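Local coordinates for protein 6-phospho-beta-d glycosidase (PDB 5FOO) that probably hydrolyses 6-phospho-beta-glucosides as a family 1 glycoside hydrolase, and is captured here joined covalently to a 6-phosphocyclophellitol probe, at residues Y413-P418 against Y432-N437; Y388-L393 against P446-Y451; L296-P301 against S365-G370. The protein carries 1 engineered substitution. All coordinates share one frame; numbering follows the deposited sequence.

Contact 1 (Y413-P418 against Y432-N437); sequences YHVWTP and YGLVEN. With JAZ (6-phosphocyclophellitol), chain G.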
loop_
_atom_site.group_PDB
_atom_site.type_symbol
_atom_site.label_atom_id
_atom_site.label_comp_id
_atom_site.label_asym_id
_atom_site.label_seq_id
_atom_site.Cartn_x
_atom_site.Cartn_y
_atom_site.Cartn_z
ATOM N N TYR A 413 -2.426 3.372 -13.397
ATOM C CA TYR A 413 -1.753 4.367 -12.564
ATOM C C TYR A 413 -2.764 4.969 -11.607
ATOM O O TYR A 413 -3.811 5.476 -12.000
ATOM C CB TYR A 413 -1.186 5.426 -13.461
ATOM C CG TYR A 413 -0.497 6.555 -12.746
ATOM C CD1 TYR A 413 0.773 6.408 -12.191
ATOM C CD2 TYR A 413 -1.105 7.768 -12.620
ATOM C CE1 TYR A 413 1.395 7.464 -11.574
ATOM C CE2 TYR A 413 -0.480 8.805 -12.009
ATOM C CZ TYR A 413 0.751 8.663 -11.478
ATOM O OH TYR A 413 1.291 9.772 -10.848
ATOM N N HIS A 414 -2.486 4.835 -10.327
ATOM C CA HIS A 414 -3.324 5.360 -9.279
ATOM C C HIS A 414 -2.472 6.424 -8.474
ATOM O O HIS A 414 -1.429 6.131 -7.919
ATOM C CB HIS A 414 -3.826 4.211 -8.360
ATOM C CG HIS A 414 -5.123 3.590 -8.776
ATOM N ND1 HIS A 414 -5.839 2.754 -7.954
ATOM C CD2 HIS A 414 -5.862 3.721 -9.911
ATOM C CE1 HIS A 414 -6.953 2.383 -8.564
ATOM N NE2 HIS A 414 -6.983 2.961 -9.757
ATOM N N VAL A 415 -2.994 7.630 -8.395
ATOM C CA VAL A 415 -2.440 8.693 -7.620
ATOM C C VAL A 415 -2.786 8.453 -6.120
ATOM O O VAL A 415 -3.938 8.264 -5.740
ATOM C CB VAL A 415 -3.000 10.064 -8.040
ATOM C CG1 VAL A 415 -2.327 11.138 -7.179
ATOM C CG2 VAL A 415 -2.728 10.349 -9.513
ATOM N N TRP A 416 -1.765 8.514 -5.269
ATOM C CA TRP A 416 -1.990 8.718 -3.850
ATOM C C TRP A 416 -2.106 10.219 -3.498
ATOM O O TRP A 416 -1.097 10.923 -3.692
ATOM C CB TRP A 416 -0.920 8.069 -2.994
ATOM C CG TRP A 416 -1.379 8.104 -1.569
ATOM C CD1 TRP A 416 -1.208 9.127 -0.639
ATOM C CD2 TRP A 416 -2.115 7.123 -0.953
ATOM N NE1 TRP A 416 -1.856 8.811 0.526
ATOM C CE2 TRP A 416 -2.391 7.568 0.379
ATOM C CE3 TRP A 416 -2.555 5.864 -1.358
ATOM C CZ2 TRP A 416 -3.113 6.810 1.262
ATOM C CZ3 TRP A 416 -3.266 5.098 -0.474
ATOM C CH2 TRP A 416 -3.531 5.546 0.825
ATOM N N THR A 417 -3.302 10.755 -3.595
ATOM C CA THR A 417 -4.542 10.212 -3.062
ATOM C C THR A 417 -5.640 11.098 -3.694
ATOM O O THR A 417 -5.391 12.282 -3.955
ATOM C CB THR A 417 -4.615 10.054 -1.561
ATOM O OG1 THR A 417 -5.667 9.132 -1.259
ATOM C CG2 THR A 417 -4.850 11.396 -0.903
ATOM N N PRO A 418 -6.824 10.552 -3.982
ATOM C CA PRO A 418 -7.809 11.456 -4.585
ATOM C C PRO A 418 -8.180 12.693 -3.755
ATOM O O PRO A 418 -8.244 13.790 -4.285
ATOM C CB PRO A 418 -9.034 10.563 -4.746
ATOM C CG PRO A 418 -8.430 9.269 -5.032
ATOM C CD PRO A 418 -7.292 9.153 -4.067
ATOM N N TYR A 432 -1.632 15.092 0.224
ATOM C CA TYR A 432 -1.368 14.390 -1.050
ATOM C C TYR A 432 -2.507 14.491 -2.112
ATOM O O TYR A 432 -2.358 14.016 -3.203
ATOM C CB TYR A 432 -1.148 12.885 -0.769
ATOM C CG TYR A 432 0.198 12.495 -0.172
ATOM C CD1 TYR A 432 0.446 12.556 1.202
ATOM C CD2 TYR A 432 1.220 12.025 -0.988
ATOM C CE1 TYR A 432 1.681 12.171 1.745
ATOM C CE2 TYR A 432 2.452 11.631 -0.462
ATOM C CZ TYR A 432 2.691 11.711 0.912
ATOM O OH TYR A 432 3.945 11.320 1.379
ATOM N N GLY A 433 -3.635 15.109 -1.792
ATOM C CA GLY A 433 -4.814 15.009 -2.619
ATOM C C GLY A 433 -4.690 15.731 -3.930
ATOM O O GLY A 433 -4.001 16.793 -4.047
ATOM N N LEU A 434 -5.387 15.195 -4.923
ATOM C CA LEU A 434 -5.769 16.017 -6.077
ATOM C C LEU A 434 -6.889 16.995 -5.651
ATOM O O LEU A 434 -7.137 17.999 -6.281
ATOM C CB LEU A 434 -6.336 15.100 -7.169
ATOM C CG LEU A 434 -5.437 14.034 -7.728
ATOM C CD1 LEU A 434 -6.265 13.087 -8.592
ATOM C CD2 LEU A 434 -4.259 14.641 -8.502
ATOM N N VAL A 435 -7.619 16.629 -4.618
ATOM C CA VAL A 435 -8.748 17.376 -4.113
ATOM C C VAL A 435 -8.508 17.632 -2.634
ATOM O O VAL A 435 -8.274 16.712 -1.854
ATOM C CB VAL A 435 -10.047 16.567 -4.262
ATOM C CG1 VAL A 435 -11.252 17.341 -3.718
ATOM C CG2 VAL A 435 -10.254 16.189 -5.751
ATOM N N GLU A 436 -8.645 18.894 -2.261
ATOM C CA GLU A 436 -8.407 19.370 -0.910
ATOM C C GLU A 436 -9.556 18.917 -0.042
ATOM O O GLU A 436 -10.696 18.918 -0.496
ATOM C CB GLU A 436 -8.402 20.920 -0.973
ATOM C CG GLU A 436 -8.335 21.611 0.351
ATOM C CD GLU A 436 -8.513 23.119 0.260
ATOM O OE1 GLU A 436 -8.727 23.714 -0.850
ATOM O OE2 GLU A 436 -8.464 23.674 1.366
ATOM N N ASN A 437 -9.283 18.591 1.193
ATOM C CA ASN A 437 -10.311 18.414 2.182
ATOM C C ASN A 437 -10.092 19.411 3.321
ATOM O O ASN A 437 -8.994 19.526 3.864
ATOM C CB ASN A 437 -10.301 17.014 2.802
ATOM C CG ASN A 437 -11.551 16.731 3.619
ATOM O OD1 ASN A 437 -12.626 17.345 3.401
ATOM N ND2 ASN A 437 -11.452 15.794 4.518
HETATM C C2 JAZ G . 0.448 6.590 2.978
HETATM C C3 JAZ G . -0.224 5.335 2.383
HETATM C C4 JAZ G . 0.824 4.307 1.973
HETATM C C5 JAZ G . 1.820 4.858 0.962
HETATM C C6 JAZ G . 2.416 6.158 1.457
HETATM C C7 JAZ G . 1.351 7.164 1.892
HETATM C C8 JAZ G . 1.947 8.524 2.248
HETATM O O9 JAZ G . 2.804 8.329 3.370
HETATM P P10 JAZ G . 2.987 9.512 4.415
HETATM O O11 JAZ G . 3.886 8.932 5.448
HETATM O O12 JAZ G . 1.691 10.087 4.811
HETATM O O13 JAZ G . 3.643 10.594 3.675
HETATM O O14 JAZ G . 3.356 5.888 2.506
HETATM O O15 JAZ G . -0.528 7.587 3.300
HETATM O O16 JAZ G . -1.032 4.788 3.395
HETATM O O17 JAZ G . 0.192 3.147 1.459
#
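Tyr432 and Trp416 meet as an edge-to-face pair, the edge of the indole turned to the face of the phenol with their planes 82° apart. Tyr432 CB lies 3.5 Å from Trp416 O and rests near the methyl CG2 of Thr417. CG is carried anti to the carbonyl carbon (chi1 -76°), and there Trp416 CD1 reaches it at 3.7 Å. CD2 still touches Trp416 O and CD1, whereas CE1 and CZ lie beyond the indole and border the ligand, whose O13 sits at the ring edge, 3.2 Å from Tyr432 CE1. At the tip, OH donates a hydrogen bond to this phosphate oxygen of 6-phosphocyclophellitol; the modelled Tyr432 OH to O13 distance of 2.4 Å is very short and doubtful. Tyrosine suits the place because its ring packs while its hydroxyl reaches an anion.

Trp416 lends one face of its broad ring to the sugar-like ring, with CZ2 3.4 Å from ligand C3, while Thr417 CB sits over the rim of the opposite face. Behind the pair, backbone bonds run from Leu434 N to Thr417 O (3.1 Å) and from Val435 N to Pro418 O (2.9 Å). Trp416, at the end of the last strand, is the aromatic platform of a family 1 (beta/alpha)8 barrel pocket; Tyr432, on the loop after it, meets the phosphate, consistent with a 6-phospho-glycosidase pocket that also holds Ser423 and Lys337.

Contact 2 (Y388-L393 against P446-Y451); sequences YRIQFL and PKASAY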
loop_
_atom_site.group_PDB
_atom_site.type_symbol
_atom_site.label_atom_id
_atom_site.label_comp_id
_atom_site.label_asym_id
_atom_site.label_seq_id
_atom_site.Cartn_x
_atom_site.Cartn_y
_atom_site.Cartn_z
ATOM N N TYR A 388 3.582 22.093 -8.320
ATOM C CA TYR A 388 4.539 21.092 -7.846
ATOM C C TYR A 388 3.978 19.644 -7.978
ATOM O O TYR A 388 4.705 18.739 -8.292
ATOM C CB TYR A 388 4.966 21.346 -6.409
ATOM C CG TYR A 388 3.801 21.573 -5.482
ATOM C CD1 TYR A 388 3.314 22.855 -5.259
ATOM C CD2 TYR A 388 3.213 20.520 -4.795
ATOM C CE1 TYR A 388 2.211 23.071 -4.418
ATOM C CE2 TYR A 388 2.136 20.725 -3.926
ATOM C CZ TYR A 388 1.645 22.007 -3.749
ATOM O OH TYR A 388 0.592 22.255 -2.943
ATOM N N ARG A 389 2.690 19.428 -7.707
ATOM C CA ARG A 389 2.102 18.062 -7.764
ATOM C C ARG A 389 1.894 17.587 -9.231
ATOM O O ARG A 389 2.221 16.463 -9.610
ATOM C CB ARG A 389 0.787 18.025 -6.985
ATOM C CG ARG A 389 0.158 16.640 -6.975
ATOM C CD ARG A 389 -0.916 16.508 -5.935
ATOM N NE ARG A 389 -0.310 16.633 -4.632
ATOM C CZ ARG A 389 -0.474 17.653 -3.796
ATOM N NH1 ARG A 389 -1.275 18.695 -4.097
ATOM N NH2 ARG A 389 0.201 17.624 -2.620
ATOM N N ILE A 390 1.370 18.484 -10.062
ATOM C CA ILE A 390 1.315 18.289 -11.527
ATOM C C ILE A 390 2.660 17.897 -12.100
ATOM O O ILE A 390 2.795 16.834 -12.746
ATOM C CB ILE A 390 0.791 19.534 -12.219
ATOM C CG1 ILE A 390 -0.687 19.719 -11.810
ATOM C CG2 ILE A 390 0.980 19.441 -13.750
ATOM C CD1 ILE A 390 -1.340 21.003 -12.323
ATOM N N GLN A 391 3.681 18.693 -11.795
ATOM C CA GLN A 391 5.001 18.378 -12.236
ATOM C C GLN A 391 5.467 17.000 -11.729
ATOM O O GLN A 391 5.953 16.149 -12.510
ATOM C CB GLN A 391 5.962 19.449 -11.759
ATOM C CG GLN A 391 7.373 19.269 -12.258
ATOM C CD GLN A 391 7.417 19.444 -13.774
ATOM O OE1 GLN A 391 6.613 20.220 -14.353
ATOM N NE2 GLN A 391 8.318 18.701 -14.436
ATOM N N PHE A 392 5.361 16.752 -10.427
ATOM C CA PHE A 392 5.770 15.440 -9.892
ATOM C C PHE A 392 5.022 14.303 -10.627
ATOM O O PHE A 392 5.637 13.336 -11.042
ATOM C CB PHE A 392 5.512 15.405 -8.364
ATOM C CG PHE A 392 5.864 14.103 -7.645
ATOM C CD1 PHE A 392 4.991 13.015 -7.647
ATOM C CD2 PHE A 392 6.996 14.019 -6.821
ATOM C CE1 PHE A 392 5.290 11.852 -6.919
ATOM C CE2 PHE A 392 7.267 12.893 -6.104
ATOM C CZ PHE A 392 6.424 11.803 -6.126
ATOM N N LEU A 393 3.697 14.374 -10.679
ATOM C CA LEU A 393 2.910 13.269 -11.324
ATOM C C LEU A 393 3.328 13.104 -12.787
ATOM O O LEU A 393 3.619 12.007 -13.233
ATOM C CB LEU A 393 1.407 13.481 -11.183
ATOM C CG LEU A 393 0.880 13.493 -9.722
ATOM C CD1 LEU A 393 -0.595 13.785 -9.718
ATOM C CD2 LEU A 393 1.176 12.256 -8.901
ATOM N N PRO A 446 -11.540 20.672 -5.375
ATOM C CA PRO A 446 -10.492 20.228 -6.331
ATOM C C PRO A 446 -9.336 21.186 -6.401
ATOM O O PRO A 446 -9.557 22.400 -6.407
ATOM C CB PRO A 446 -11.222 20.242 -7.669
ATOM C CG PRO A 446 -12.650 19.895 -7.294
ATOM C CD PRO A 446 -12.906 20.538 -5.945
ATOM N N LYS A 447 -8.126 20.649 -6.505
ATOM C CA LYS A 447 -6.933 21.465 -6.705
ATOM C C LYS A 447 -6.661 21.499 -8.198
ATOM O O LYS A 447 -7.267 20.727 -8.993
ATOM C CB LYS A 447 -5.712 20.904 -5.947
ATOM C CG LYS A 447 -5.988 20.480 -4.531
ATOM C CD LYS A 447 -4.708 20.031 -3.809
ATOM C CE LYS A 447 -5.029 19.394 -2.460
ATOM N NZ LYS A 447 -3.960 18.526 -1.909
ATOM N N ALA A 448 -5.762 22.392 -8.607
ATOM C CA ALA A 448 -5.362 22.402 -10.006
ATOM C C ALA A 448 -4.947 21.027 -10.540
ATOM O O ALA A 448 -5.136 20.762 -11.725
ATOM C CB ALA A 448 -4.232 23.366 -10.243
ATOM N N SER A 449 -4.340 20.187 -9.711
ATOM C CA SER A 449 -3.858 18.906 -10.218
ATOM C C SER A 449 -5.028 17.993 -10.557
ATOM O O SER A 449 -4.887 17.160 -11.421
ATOM C CB SER A 449 -2.915 18.204 -9.256
ATOM O OG SER A 449 -3.595 18.020 -8.074
ATOM N N ALA A 450 -6.179 18.182 -9.931
ATOM C CA ALA A 450 -7.358 17.383 -10.276
ATOM C C ALA A 450 -7.807 17.607 -11.726
ATOM O O ALA A 450 -8.222 16.636 -12.380
ATOM C CB ALA A 450 -8.510 17.687 -9.336
ATOM N N TYR A 451 -7.777 18.874 -12.192
ATOM C CA TYR A 451 -8.147 19.227 -13.571
ATOM C C TYR A 451 -7.065 18.804 -14.531
ATOM O O TYR A 451 -7.365 18.391 -15.658
ATOM C CB TYR A 451 -8.530 20.722 -13.730
ATOM C CG TYR A 451 -9.741 21.022 -12.895
ATOM C CD1 TYR A 451 -11.013 20.505 -13.238
ATOM C CD2 TYR A 451 -9.632 21.771 -11.742
ATOM C CE1 TYR A 451 -12.121 20.742 -12.442
ATOM C CE2 TYR A 451 -10.712 21.995 -10.930
ATOM C CZ TYR A 451 -11.937 21.480 -11.285
ATOM O OH TYR A 451 -12.968 21.736 -10.467
#
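Arg389 and Lys447 approach each other obliquely with their positive ends close, NH1 standing 3.5 Å from NZ. Two donors cannot bond to each other, and acidic neighbours probably offset the repulsion: Glu374 forms salt bridges with both, Asp386 takes NH1 of Arg389, and Asp420 takes NZ of Lys447. The lysine chain runs extended beyond CG, bringing CD within 3.7 Å of Arg389 NH1. The arginine instead bends at chi3 (-65°), which turns NE off the line of its methylenes; CD, at the bend, lies 3.7 Å from Ser449 OG. That hydroxyl is bonded to Asp386, which thus holds both sides of the contact. In the (beta/alpha)8 barrel, helix 387-405 connects strands 362-367 and 410-416, and here it is met by the start of helix 448-459, which comes after the last barrel strand. Beside the charged cluster the helices touch through aliphatic groups. Ile390 swings CG1 beside its backbone N (chi1 -67°) and lays it over the Ser449 backbone, 3.6 Å from CA. CD1 continues to the carbonyl O of Ala448 and, at 4.3 Å, to its CB. The small Ala448 and Ser449 let the branched isoleucine lie close to the second helix, where Ile390 CA and Ser449 CA are 5.4 Å apart.

Contact 3 (L296-P301 against S365-G370); sequences LNFYHP and SENGVG. With JAZ (6-phosphocyclophellitol), chain G.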
loop_
_atom_site.group_PDB
_atom_site.type_symbol
_atom_site.label_atom_id
_atom_site.label_comp_id
_atom_site.label_asym_id
_atom_site.label_seq_id
_atom_site.Cartn_x
_atom_site.Cartn_y
_atom_site.Cartn_z
ATOM N N LEU A 296 2.226 -2.206 -7.537
ATOM C CA LEU A 296 3.542 -1.796 -7.129
ATOM C C LEU A 296 3.492 -0.343 -6.734
ATOM O O LEU A 296 3.039 0.473 -7.507
ATOM C CB LEU A 296 4.567 -1.979 -8.237
ATOM C CG LEU A 296 4.750 -3.441 -8.578
ATOM C CD1 LEU A 296 5.846 -3.546 -9.612
ATOM C CD2 LEU A 296 5.108 -4.309 -7.372
ATOM N N ASN A 297 3.902 -0.052 -5.502
ATOM C CA ASN A 297 3.893 1.301 -4.942
ATOM C C ASN A 297 5.244 1.946 -5.127
ATOM O O ASN A 297 6.284 1.319 -4.920
ATOM C CB ASN A 297 3.516 1.344 -3.448
ATOM C CG ASN A 297 2.073 0.914 -3.169
ATOM O OD1 ASN A 297 1.188 0.912 -4.037
ATOM N ND2 ASN A 297 1.833 0.542 -1.948
ATOM N N PHE A 298 5.213 3.198 -5.565
ATOM C CA PHE A 298 6.424 4.011 -5.618
ATOM C C PHE A 298 6.182 5.489 -5.288
ATOM O O PHE A 298 5.449 6.191 -5.985
ATOM C CB PHE A 298 7.117 3.942 -6.994
ATOM C CG PHE A 298 8.331 4.747 -7.014
ATOM C CD1 PHE A 298 9.481 4.256 -6.414
ATOM C CD2 PHE A 298 8.296 6.032 -7.483
ATOM C CE1 PHE A 298 10.607 5.044 -6.351
ATOM C CE2 PHE A 298 9.394 6.826 -7.439
ATOM C CZ PHE A 298 10.552 6.352 -6.843
ATOM N N TYR A 299 6.854 5.970 -4.260
ATOM C CA TYR A 299 6.725 7.404 -3.900
ATOM C C TYR A 299 8.021 8.048 -3.345
ATOM O O TYR A 299 8.081 9.258 -3.240
ATOM C CB TYR A 299 5.562 7.605 -2.919
ATOM C CG TYR A 299 5.578 6.598 -1.822
ATOM C CD1 TYR A 299 4.996 5.346 -2.007
ATOM C CD2 TYR A 299 6.229 6.852 -0.600
ATOM C CE1 TYR A 299 5.046 4.374 -1.008
ATOM C CE2 TYR A 299 6.264 5.873 0.390
ATOM C CZ TYR A 299 5.684 4.647 0.171
ATOM O OH TYR A 299 5.674 3.660 1.117
ATOM N N HIS A 300 9.046 7.255 -3.061
ATOM C CA HIS A 300 10.397 7.782 -3.117
ATOM C C HIS A 300 11.436 6.719 -3.267
ATOM O O HIS A 300 11.247 5.610 -2.793
ATOM C CB HIS A 300 10.701 8.571 -1.835
ATOM C CG HIS A 300 10.695 7.735 -0.593
ATOM N ND1 HIS A 300 11.789 6.998 -0.184
ATOM C CD2 HIS A 300 9.747 7.552 0.343
ATOM C CE1 HIS A 300 11.507 6.398 0.953
ATOM N NE2 HIS A 300 10.281 6.729 1.303
ATOM N N PRO A 301 12.595 7.090 -3.839
ATOM C CA PRO A 301 13.674 6.110 -3.982
ATOM C C PRO A 301 14.372 5.820 -2.655
ATOM O O PRO A 301 14.181 6.549 -1.710
ATOM C CB PRO A 301 14.611 6.822 -4.953
ATOM C CG PRO A 301 14.491 8.265 -4.556
ATOM C CD PRO A 301 13.007 8.413 -4.355
ATOM N N SER A 365 0.429 1.473 -8.187
ATOM C CA SER A 365 -0.761 1.497 -7.341
ATOM C C SER A 365 -0.790 2.615 -6.320
ATOM O O SER A 365 -1.858 2.839 -5.673
ATOM C CB SER A 365 -0.928 0.117 -6.646
ATOM O OG SER A 365 0.355 -0.380 -6.238
ATOM N N GLU A 366 0.332 3.331 -6.172
ATOM C CA GLU A 366 0.367 4.445 -5.226
ATOM C C GLU A 366 1.539 5.345 -5.628
ATOM O O GLU A 366 2.670 4.976 -5.493
ATOM C CB GLU A 366 0.586 3.906 -3.791
ATOM C CG GLU A 366 0.754 4.948 -2.689
ATOM C CD GLU A 366 1.368 4.445 -1.386
ATOM O OE1 GLU A 366 2.078 3.440 -1.354
ATOM O OE2 GLU A 366 1.109 5.178 -0.286
ATOM N N ASN A 367 1.256 6.512 -6.147
ATOM C CA ASN A 367 2.324 7.411 -6.539
ATOM C C ASN A 367 1.770 8.759 -6.268
ATOM O O ASN A 367 0.711 9.041 -6.746
ATOM C CB ASN A 367 2.679 7.254 -8.029
ATOM C CG ASN A 367 3.694 8.238 -8.491
ATOM O OD1 ASN A 367 3.398 9.136 -9.266
ATOM N ND2 ASN A 367 4.899 8.086 -8.008
ATOM N N GLY A 368 2.476 9.573 -5.472
ATOM C CA GLY A 368 2.061 10.923 -5.165
ATOM C C GLY A 368 3.116 11.636 -4.353
ATOM O O GLY A 368 4.194 11.067 -4.036
ATOM N N VAL A 369 2.806 12.886 -4.067
ATOM C CA VAL A 369 3.703 13.797 -3.345
ATOM C C VAL A 369 2.883 14.605 -2.325
ATOM O O VAL A 369 1.794 15.131 -2.620
ATOM C CB VAL A 369 4.493 14.752 -4.288
ATOM C CG1 VAL A 369 3.591 15.700 -5.065
ATOM C CG2 VAL A 369 5.523 15.546 -3.463
ATOM N N GLY A 370 3.439 14.684 -1.124
ATOM C CA GLY A 370 2.789 15.252 0.032
ATOM C C GLY A 370 3.512 16.531 0.460
ATOM O O GLY A 370 4.750 16.521 0.550
HETATM C C2 JAZ G . 0.448 6.590 2.978
HETATM C C3 JAZ G . -0.224 5.335 2.383
HETATM C C4 JAZ G . 0.824 4.307 1.973
HETATM C C5 JAZ G . 1.820 4.858 0.962
HETATM C C6 JAZ G . 2.416 6.158 1.457
HETATM C C7 JAZ G . 1.351 7.164 1.892
HETATM C C8 JAZ G . 1.947 8.524 2.248
HETATM O O9 JAZ G . 2.804 8.329 3.370
HETATM P P10 JAZ G . 2.987 9.512 4.415
HETATM O O11 JAZ G . 3.886 8.932 5.448
HETATM O O12 JAZ G . 1.691 10.087 4.811
HETATM O O13 JAZ G . 3.643 10.594 3.675
HETATM O O14 JAZ G . 3.356 5.888 2.506
HETATM O O15 JAZ G . -0.528 7.587 3.300
HETATM O O16 JAZ G . -1.032 4.788 3.395
HETATM O O17 JAZ G . 0.192 3.147 1.459
HETATM O O HOH W 1 6.385 11.355 -2.649
#
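Glu366, packed against Asn297 and Tyr299, is bonded covalently to the ligand: its OE2 lies 1.5 Å from C5 of 6-phosphocyclophellitol, as expected when a carboxylate opens the epoxide of a cyclophellitol. CG stands anti to the backbone N (chi1 176°) and the extended chain beyond it carries the carboxylate to the ring carbon. A glutamate supplies both the reach and the oxygen that forms the bond. The other oxygen, OE1, comes within 3.1 Å of Tyr299 CE1.

Asn297 crosses Glu366 obliquely, amide and carboxylate planes 73° apart, and although ND2 is 3.0 Å from OE1 the angle is too poor for a hydrogen bond; ND2 is given instead to Asn164. The other end of this amide, OD1, accepts a hydrogen bond from Ser365 OG at 2.7 Å, the hydroxyl standing above the carbonyl plane. Tyr299 lays a ring face over the ligand, with C6 3.8 Å above it toward the rim, and its OH is bonded to Glu165.

Away from the pocket, Asn367 lies alongside Phe298, and its ND2 gives a nearly straight bond to Phe298 O, 2.8 Å at 170°, within the amide plane, while OD1 is bonded to Tyr413 OH. Backbone bonds Ser365 N to Leu296 O and Phe298 N to Glu366 O tie the strand ends and the loop that follows, and farther along a water donates to both Tyr299 O and Gly368 O. Strands 293-297 and 362-367 are parallel neighbours in the (beta/alpha)8 barrel, and the adduct is consistent with Glu366 being the nucleophile, in the Glu-Asn-Gly motif of family 1 retaining glycosidases.

How the contacts relate
Contacts 1 and 3 share the pocket: their centres are 11 Å apart, both touch the inhibitor, and their strands 410-416 and 362-367 are neighbours in the barrel. Asn367 joins them twice, through its O to Trp416 N (2.9 Å) and its OD1 to Tyr413 OH (2.7 Å). Contact 2 lies outside the barrel wall, with the Arg389 side chain about 10 Å from the ligand. It meets contact 1, centres 9 Å apart, where Lys447 NZ probably bonds Gly433 O at 2.8 Å, and contact 3, centres 15 Å apart, where Arg389 NH2 probably bonds Val369 O at 3.0 Å. Lys447 and Arg389 of contact 2 thus reach the backbone beside Tyr432 and just beyond the ligand-bound Glu366.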